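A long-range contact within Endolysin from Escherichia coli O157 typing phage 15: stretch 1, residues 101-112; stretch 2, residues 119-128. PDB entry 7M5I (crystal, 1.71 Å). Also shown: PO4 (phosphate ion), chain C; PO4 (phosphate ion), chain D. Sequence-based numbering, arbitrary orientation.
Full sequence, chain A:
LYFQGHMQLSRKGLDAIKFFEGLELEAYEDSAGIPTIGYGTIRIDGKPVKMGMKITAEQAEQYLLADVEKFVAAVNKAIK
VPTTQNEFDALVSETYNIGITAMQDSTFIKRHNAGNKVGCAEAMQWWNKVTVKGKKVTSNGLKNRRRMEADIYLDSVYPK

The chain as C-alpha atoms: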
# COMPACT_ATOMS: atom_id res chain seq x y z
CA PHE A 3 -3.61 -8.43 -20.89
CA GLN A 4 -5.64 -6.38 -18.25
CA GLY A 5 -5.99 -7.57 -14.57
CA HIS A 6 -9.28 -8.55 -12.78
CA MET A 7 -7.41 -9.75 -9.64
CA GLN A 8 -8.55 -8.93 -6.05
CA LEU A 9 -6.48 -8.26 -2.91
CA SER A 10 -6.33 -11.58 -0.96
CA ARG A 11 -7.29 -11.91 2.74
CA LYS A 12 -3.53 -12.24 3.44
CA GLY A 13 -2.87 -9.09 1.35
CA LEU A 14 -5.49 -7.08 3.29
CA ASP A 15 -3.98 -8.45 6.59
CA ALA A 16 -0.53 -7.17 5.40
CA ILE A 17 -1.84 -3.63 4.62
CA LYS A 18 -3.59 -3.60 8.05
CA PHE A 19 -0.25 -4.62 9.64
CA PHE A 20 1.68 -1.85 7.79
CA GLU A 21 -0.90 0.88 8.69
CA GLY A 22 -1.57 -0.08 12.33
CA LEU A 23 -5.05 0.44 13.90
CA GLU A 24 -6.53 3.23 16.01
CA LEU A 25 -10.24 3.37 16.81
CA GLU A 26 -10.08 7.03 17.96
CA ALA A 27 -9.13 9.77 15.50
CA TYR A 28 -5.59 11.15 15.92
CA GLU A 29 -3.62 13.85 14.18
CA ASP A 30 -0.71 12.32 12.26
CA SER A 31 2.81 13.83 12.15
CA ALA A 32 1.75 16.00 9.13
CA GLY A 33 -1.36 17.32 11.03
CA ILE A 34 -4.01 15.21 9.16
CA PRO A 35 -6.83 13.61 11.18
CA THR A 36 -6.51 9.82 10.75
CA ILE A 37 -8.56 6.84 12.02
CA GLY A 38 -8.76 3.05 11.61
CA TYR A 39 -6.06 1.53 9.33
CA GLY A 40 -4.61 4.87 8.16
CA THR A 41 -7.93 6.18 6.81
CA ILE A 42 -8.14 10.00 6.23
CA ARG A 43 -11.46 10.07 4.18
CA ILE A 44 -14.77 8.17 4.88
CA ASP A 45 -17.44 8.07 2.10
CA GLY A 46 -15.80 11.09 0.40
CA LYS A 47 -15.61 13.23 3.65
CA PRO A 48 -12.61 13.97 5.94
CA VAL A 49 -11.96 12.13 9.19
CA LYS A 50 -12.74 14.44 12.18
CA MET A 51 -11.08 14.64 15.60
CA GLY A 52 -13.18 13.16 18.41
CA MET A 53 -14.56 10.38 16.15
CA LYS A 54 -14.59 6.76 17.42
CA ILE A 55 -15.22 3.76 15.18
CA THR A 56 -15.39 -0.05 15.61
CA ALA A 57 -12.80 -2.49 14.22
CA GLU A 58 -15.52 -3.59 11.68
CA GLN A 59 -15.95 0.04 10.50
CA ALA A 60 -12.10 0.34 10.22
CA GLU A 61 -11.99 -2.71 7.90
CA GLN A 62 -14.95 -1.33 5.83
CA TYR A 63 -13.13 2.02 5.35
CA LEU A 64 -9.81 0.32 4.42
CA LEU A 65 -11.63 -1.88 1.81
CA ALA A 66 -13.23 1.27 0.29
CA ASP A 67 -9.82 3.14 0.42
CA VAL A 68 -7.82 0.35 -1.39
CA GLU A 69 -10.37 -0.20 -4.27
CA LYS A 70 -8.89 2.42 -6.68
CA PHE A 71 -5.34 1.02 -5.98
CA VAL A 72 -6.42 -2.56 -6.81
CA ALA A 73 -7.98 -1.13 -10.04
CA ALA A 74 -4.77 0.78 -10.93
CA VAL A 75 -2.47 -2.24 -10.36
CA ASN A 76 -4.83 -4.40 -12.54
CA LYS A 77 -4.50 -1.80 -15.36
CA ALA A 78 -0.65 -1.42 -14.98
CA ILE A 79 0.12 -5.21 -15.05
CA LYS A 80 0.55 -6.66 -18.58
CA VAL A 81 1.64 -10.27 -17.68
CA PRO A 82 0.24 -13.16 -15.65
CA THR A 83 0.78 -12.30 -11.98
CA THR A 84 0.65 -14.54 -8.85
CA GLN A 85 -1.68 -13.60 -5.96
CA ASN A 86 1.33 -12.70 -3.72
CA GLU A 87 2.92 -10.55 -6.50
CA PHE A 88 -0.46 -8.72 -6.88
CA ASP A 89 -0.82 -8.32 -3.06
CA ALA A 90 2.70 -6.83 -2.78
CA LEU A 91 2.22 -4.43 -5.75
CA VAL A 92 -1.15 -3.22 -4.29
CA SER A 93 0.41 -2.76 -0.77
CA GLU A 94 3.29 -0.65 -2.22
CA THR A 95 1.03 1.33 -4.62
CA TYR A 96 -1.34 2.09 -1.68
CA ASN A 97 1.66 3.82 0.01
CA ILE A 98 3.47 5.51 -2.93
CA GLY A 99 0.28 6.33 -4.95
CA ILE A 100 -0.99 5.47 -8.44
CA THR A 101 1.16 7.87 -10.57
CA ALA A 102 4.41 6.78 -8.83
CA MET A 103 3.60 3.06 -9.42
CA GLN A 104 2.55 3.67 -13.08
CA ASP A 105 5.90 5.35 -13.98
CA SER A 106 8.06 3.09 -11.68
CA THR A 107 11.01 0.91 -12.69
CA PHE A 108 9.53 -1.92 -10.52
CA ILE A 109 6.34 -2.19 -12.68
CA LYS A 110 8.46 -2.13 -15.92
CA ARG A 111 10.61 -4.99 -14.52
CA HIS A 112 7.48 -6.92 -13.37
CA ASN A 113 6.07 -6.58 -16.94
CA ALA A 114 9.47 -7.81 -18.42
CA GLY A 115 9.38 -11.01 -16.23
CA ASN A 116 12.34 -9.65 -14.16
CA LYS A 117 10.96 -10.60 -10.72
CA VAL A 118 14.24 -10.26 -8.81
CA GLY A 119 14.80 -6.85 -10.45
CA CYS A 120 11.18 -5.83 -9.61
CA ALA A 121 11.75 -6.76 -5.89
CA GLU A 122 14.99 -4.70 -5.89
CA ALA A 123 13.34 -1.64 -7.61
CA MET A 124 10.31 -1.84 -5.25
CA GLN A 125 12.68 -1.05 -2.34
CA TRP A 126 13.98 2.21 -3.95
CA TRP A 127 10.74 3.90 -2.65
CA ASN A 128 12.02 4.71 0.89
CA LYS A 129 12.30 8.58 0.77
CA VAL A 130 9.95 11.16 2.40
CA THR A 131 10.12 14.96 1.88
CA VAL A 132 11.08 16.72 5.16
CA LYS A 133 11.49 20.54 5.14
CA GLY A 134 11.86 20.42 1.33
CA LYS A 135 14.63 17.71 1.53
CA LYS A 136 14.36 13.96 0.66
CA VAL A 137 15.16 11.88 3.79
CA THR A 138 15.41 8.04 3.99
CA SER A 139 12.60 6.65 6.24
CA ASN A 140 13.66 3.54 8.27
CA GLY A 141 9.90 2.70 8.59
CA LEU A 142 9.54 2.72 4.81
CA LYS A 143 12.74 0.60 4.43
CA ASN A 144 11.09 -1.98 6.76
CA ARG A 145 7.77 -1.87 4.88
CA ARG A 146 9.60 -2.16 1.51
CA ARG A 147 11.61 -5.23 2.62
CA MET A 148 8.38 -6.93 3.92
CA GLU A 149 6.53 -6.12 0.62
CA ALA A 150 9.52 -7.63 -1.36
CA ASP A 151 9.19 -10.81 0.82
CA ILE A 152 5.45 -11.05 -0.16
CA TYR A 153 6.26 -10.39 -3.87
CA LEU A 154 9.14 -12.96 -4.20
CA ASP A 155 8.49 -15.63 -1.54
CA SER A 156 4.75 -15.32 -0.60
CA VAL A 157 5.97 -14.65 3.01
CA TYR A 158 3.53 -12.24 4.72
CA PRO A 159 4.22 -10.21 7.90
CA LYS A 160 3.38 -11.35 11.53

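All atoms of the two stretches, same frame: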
# COMPACT_ATOMS: atom_id res chain seq x y z
N THR A 101 0.22 7.30 -9.58
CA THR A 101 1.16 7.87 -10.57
C THR A 101 2.58 7.33 -10.36
O THR A 101 3.22 6.98 -11.39
CB THR A 101 1.15 9.40 -10.60
OG1 THR A 101 -0.13 9.73 -11.11
CG2 THR A 101 2.23 9.93 -11.51
N ALA A 102 3.03 7.20 -9.11
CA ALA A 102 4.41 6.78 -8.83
C ALA A 102 4.56 5.33 -9.31
O ALA A 102 5.61 5.00 -9.88
CB ALA A 102 4.66 6.88 -7.34
N MET A 103 3.58 4.49 -8.99
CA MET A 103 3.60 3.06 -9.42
C MET A 103 3.60 3.01 -10.95
O MET A 103 4.40 2.24 -11.52
CB MET A 103 2.40 2.31 -8.85
CG MET A 103 2.27 0.87 -9.36
SD MET A 103 1.44 0.72 -10.96
CE MET A 103 -0.22 1.19 -10.55
N GLN A 104 2.74 3.78 -11.60
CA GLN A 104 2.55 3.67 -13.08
C GLN A 104 3.87 3.94 -13.81
O GLN A 104 4.13 3.30 -14.84
CB GLN A 104 1.46 4.61 -13.56
CG GLN A 104 0.08 4.11 -13.18
CD GLN A 104 -0.96 5.16 -13.47
OE1 GLN A 104 -0.64 6.34 -13.64
NE2 GLN A 104 -2.21 4.71 -13.48
N ASP A 105 4.66 4.87 -13.32
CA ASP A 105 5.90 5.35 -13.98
C ASP A 105 7.13 4.68 -13.37
O ASP A 105 8.22 5.01 -13.81
CB ASP A 105 5.97 6.88 -13.92
CG ASP A 105 4.86 7.57 -14.68
OD1 ASP A 105 4.23 6.92 -15.56
OD2 ASP A 105 4.63 8.78 -14.41
N SER A 106 6.96 3.72 -12.46
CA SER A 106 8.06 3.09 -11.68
C SER A 106 8.90 2.16 -12.55
O SER A 106 8.37 1.56 -13.46
CB SER A 106 7.52 2.34 -10.48
OG SER A 106 6.77 1.19 -10.87
N THR A 107 10.16 2.00 -12.20
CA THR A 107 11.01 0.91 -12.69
C THR A 107 10.45 -0.45 -12.24
O THR A 107 10.54 -1.42 -13.03
CB THR A 107 12.45 1.10 -12.22
OG1 THR A 107 12.92 2.34 -12.74
CG2 THR A 107 13.34 -0.04 -12.65
N PHE A 108 9.96 -0.58 -11.00
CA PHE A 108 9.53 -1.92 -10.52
C PHE A 108 8.44 -2.46 -11.45
O PHE A 108 8.48 -3.66 -11.77
CB PHE A 108 9.21 -1.94 -9.02
CG PHE A 108 7.97 -1.24 -8.56
CD1 PHE A 108 6.73 -1.84 -8.66
CD2 PHE A 108 8.06 -0.01 -7.87
CE1 PHE A 108 5.58 -1.22 -8.14
CE2 PHE A 108 6.93 0.61 -7.39
CZ PHE A 108 5.68 0.01 -7.50
N ILE A 109 7.49 -1.65 -11.90
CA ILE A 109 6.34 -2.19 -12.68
C ILE A 109 6.83 -2.56 -14.09
O ILE A 109 6.33 -3.58 -14.63
CB ILE A 109 5.18 -1.20 -12.74
CG1 ILE A 109 3.87 -1.93 -13.05
CG2 ILE A 109 5.45 -0.09 -13.74
CD1 ILE A 109 3.33 -2.75 -11.88
N LYS A 110 7.80 -1.81 -14.63
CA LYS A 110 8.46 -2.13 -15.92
C LYS A 110 9.15 -3.49 -15.82
O LYS A 110 8.99 -4.33 -16.72
CB LYS A 110 9.39 -0.97 -16.28
CG LYS A 110 8.67 0.24 -16.86
CD LYS A 110 9.63 1.20 -17.63
CE LYS A 110 9.20 2.66 -17.75
NZ LYS A 110 9.19 3.40 -16.47
N ARG A 111 9.88 -3.73 -14.74
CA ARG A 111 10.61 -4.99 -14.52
C ARG A 111 9.60 -6.13 -14.33
O ARG A 111 9.82 -7.23 -14.90
CB ARG A 111 11.60 -4.88 -13.36
CG ARG A 111 12.75 -3.92 -13.67
CD ARG A 111 13.71 -3.85 -12.51
NE ARG A 111 14.87 -3.06 -12.82
CZ ARG A 111 15.88 -2.81 -11.99
NH1 ARG A 111 15.90 -3.34 -10.79
NH2 ARG A 111 16.88 -2.06 -12.39
N HIS A 112 8.53 -5.90 -13.56
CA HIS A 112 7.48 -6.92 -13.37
C HIS A 112 6.97 -7.33 -14.76
O HIS A 112 6.92 -8.56 -15.05
CB HIS A 112 6.32 -6.42 -12.53
CG HIS A 112 5.23 -7.42 -12.40
ND1 HIS A 112 5.35 -8.52 -11.60
CD2 HIS A 112 4.06 -7.55 -13.04
CE1 HIS A 112 4.26 -9.23 -11.67
NE2 HIS A 112 3.47 -8.68 -12.57
N GLY A 119 14.64 -8.27 -10.16
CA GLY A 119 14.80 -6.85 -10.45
C GLY A 119 13.63 -6.04 -9.93
O GLY A 119 13.86 -4.90 -9.45
N CYS A 120 12.40 -6.53 -10.10
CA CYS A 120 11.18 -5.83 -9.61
C CYS A 120 11.31 -5.70 -8.08
O CYS A 120 11.16 -4.55 -7.57
CB CYS A 120 9.89 -6.55 -9.97
SG CYS A 120 8.41 -5.80 -9.22
N ALA A 121 11.61 -6.79 -7.37
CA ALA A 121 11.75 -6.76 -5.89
C ALA A 121 12.82 -5.74 -5.48
O ALA A 121 12.61 -4.98 -4.50
CB ALA A 121 12.05 -8.12 -5.32
N GLU A 122 13.96 -5.71 -6.18
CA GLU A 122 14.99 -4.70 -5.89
C GLU A 122 14.43 -3.29 -6.09
O GLU A 122 14.62 -2.44 -5.18
CB GLU A 122 16.25 -4.97 -6.74
CG GLU A 122 16.97 -6.23 -6.28
CD GLU A 122 17.99 -6.81 -7.25
OE1 GLU A 122 18.08 -6.32 -8.42
OE2 GLU A 122 18.68 -7.77 -6.83
N ALA A 123 13.82 -3.00 -7.24
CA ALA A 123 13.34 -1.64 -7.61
C ALA A 123 12.18 -1.19 -6.71
O ALA A 123 11.98 0.03 -6.48
CB ALA A 123 12.97 -1.60 -9.07
N MET A 124 11.39 -2.14 -6.19
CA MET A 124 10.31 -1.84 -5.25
C MET A 124 10.91 -1.09 -4.03
O MET A 124 10.26 -0.15 -3.52
CB MET A 124 9.63 -3.14 -4.78
CG MET A 124 8.60 -3.62 -5.73
SD MET A 124 8.00 -5.28 -5.30
CE MET A 124 7.07 -5.01 -3.79
N GLN A 125 12.07 -1.50 -3.61
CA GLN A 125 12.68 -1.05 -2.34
C GLN A 125 13.39 0.30 -2.51
O GLN A 125 13.73 0.90 -1.50
CB GLN A 125 13.57 -2.17 -1.85
CG GLN A 125 12.74 -3.40 -1.50
CD GLN A 125 13.62 -4.39 -0.85
OE1 GLN A 125 13.96 -4.22 0.32
NE2 GLN A 125 14.03 -5.37 -1.65
N TRP A 126 13.45 0.84 -3.72
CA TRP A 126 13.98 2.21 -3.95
C TRP A 126 13.04 3.25 -3.31
O TRP A 126 13.51 4.37 -3.07
CB TRP A 126 14.17 2.50 -5.44
CG TRP A 126 15.13 1.59 -6.12
CD1 TRP A 126 16.01 0.71 -5.57
CD2 TRP A 126 15.31 1.51 -7.55
NE1 TRP A 126 16.73 0.09 -6.56
CE2 TRP A 126 16.33 0.56 -7.78
CE3 TRP A 126 14.73 2.17 -8.64
CZ2 TRP A 126 16.77 0.23 -9.07
CZ3 TRP A 126 15.18 1.87 -9.91
CH2 TRP A 126 16.19 0.92 -10.12
N TRP A 127 11.77 2.95 -3.08
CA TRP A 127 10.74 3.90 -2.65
C TRP A 127 10.78 4.02 -1.10
O TRP A 127 9.85 3.53 -0.42
CB TRP A 127 9.38 3.50 -3.19
CG TRP A 127 9.30 3.69 -4.67
CD1 TRP A 127 9.66 2.76 -5.63
CD2 TRP A 127 8.89 4.85 -5.39
NE1 TRP A 127 9.54 3.29 -6.89
CE2 TRP A 127 9.01 4.54 -6.78
CE3 TRP A 127 8.40 6.11 -5.02
CZ2 TRP A 127 8.76 5.49 -7.77
CZ3 TRP A 127 8.15 7.04 -6.01
CH2 TRP A 127 8.29 6.72 -7.36
N ASN A 128 11.85 4.64 -0.59
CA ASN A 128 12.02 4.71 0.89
C ASN A 128 12.22 6.17 1.34
O ASN A 128 12.67 6.34 2.49
CB ASN A 128 13.19 3.85 1.35
CG ASN A 128 14.51 4.20 0.75
OD1 ASN A 128 14.72 5.29 0.21
ND2 ASN A 128 15.44 3.25 0.78
P PO4 C . 11.73 4.83 -10.40
O1 PO4 C . 12.81 4.49 -11.43
O2 PO4 C . 12.39 5.61 -9.27
O3 PO4 C . 11.14 3.54 -9.88
O4 PO4 C . 10.63 5.67 -11.02
P PO4 D . 15.69 -1.14 -16.00
O1 PO4 D . 16.62 -1.55 -17.14
O2 PO4 D . 16.20 0.17 -15.38
O3 PO4 D . 15.71 -2.25 -14.97
O4 PO4 D . 14.26 -0.96 -16.52
O HOH W 1 10.95 1.35 -8.75
O HOH W 2 18.47 -3.66 -8.88

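Two nearly antiparallel helices, 107-112 and 119-124, pack with axes 7.9 Å apart at closest approach and 172° between their directions. So close a pairing calls for small side chains, and here Cys120 and Ala123 pack along the first helix, Ala123 against Thr107, Phe108 and Arg111, Cys120 against Phe108, Arg111 and His112; Phe108 and Cys120 bring their CA atoms within 4.3 Å.

Phe108 has the most area covered by the other stretch, 100 Å². Its CA-to-CB bond points toward the second stretch, so its CB packs 3.8 Å from Ala123 CB and 3.7 Å from Met124 CG. A chi1 of 71° (p) places the ring beside Met124, whose CG lies 4.2 Å from the ring centroid in an off-centre CH-pi contact. Met124 itself leaves sideways with chi1 m and chi2 t. The Phe108 ring also meets Trp127: its centroid lies 5.5 Å from that of the five-membered ring, planes at 89°, with Phe108 CD2 3.7 Å from Trp127 NE1. Cys120, in the t rotamer, sets its SG 3.9 Å from Phe108 CB and 3.3 Å from Phe108 O.

Arg111 works as a knob among Gly119, Cys120, Glu122 and Ala123. With chi1 m and chi2 to chi4 all near 180°, the extended chain delivers NH1 to Gly119 O at 2.9 Å, a nearly straight hydrogen bond. Glycine suits that site: an ideal CB on Gly119 would lie 3.1 Å from Arg111 CD, which is tight. Trp126 CH2 lies over one guanidinium face, 3.8 Å from Arg111 NH2. Glu122 is tied in through water 2, which donates to Glu122 OE1 (2.7 Å) and accepts from Arg111 NH1 (3.2 Å). At the guanidinium edge, a phosphate probably from the crystallisation liquor takes a very short bond from Arg111 NE to its O3, 2.4 Å.

Ser106 prepares the first helix for this contact. In rotamer p its OG caps the helix by accepting from Ile109 N (3.1 Å) while donating to Met103 O (2.7 Å), joining the preceding helix to the new one.

Trp126 and Trp127, in the type I turn from Met124 to Trp127, both point toward the first stretch, each with chi1 m. Trp127 CH2 rests 3.6 Å from Ala102 CB, where a methyl leaves room for the broad indole. Its polar edge is served by water 1, which accepts from Trp127 NE1 (3.0 Å) and Phe108 N (3.1 Å) and donates to Ala123 O (2.8 Å), bridging Phe108 N near the start of one helix and Ala123 O near the end of the other.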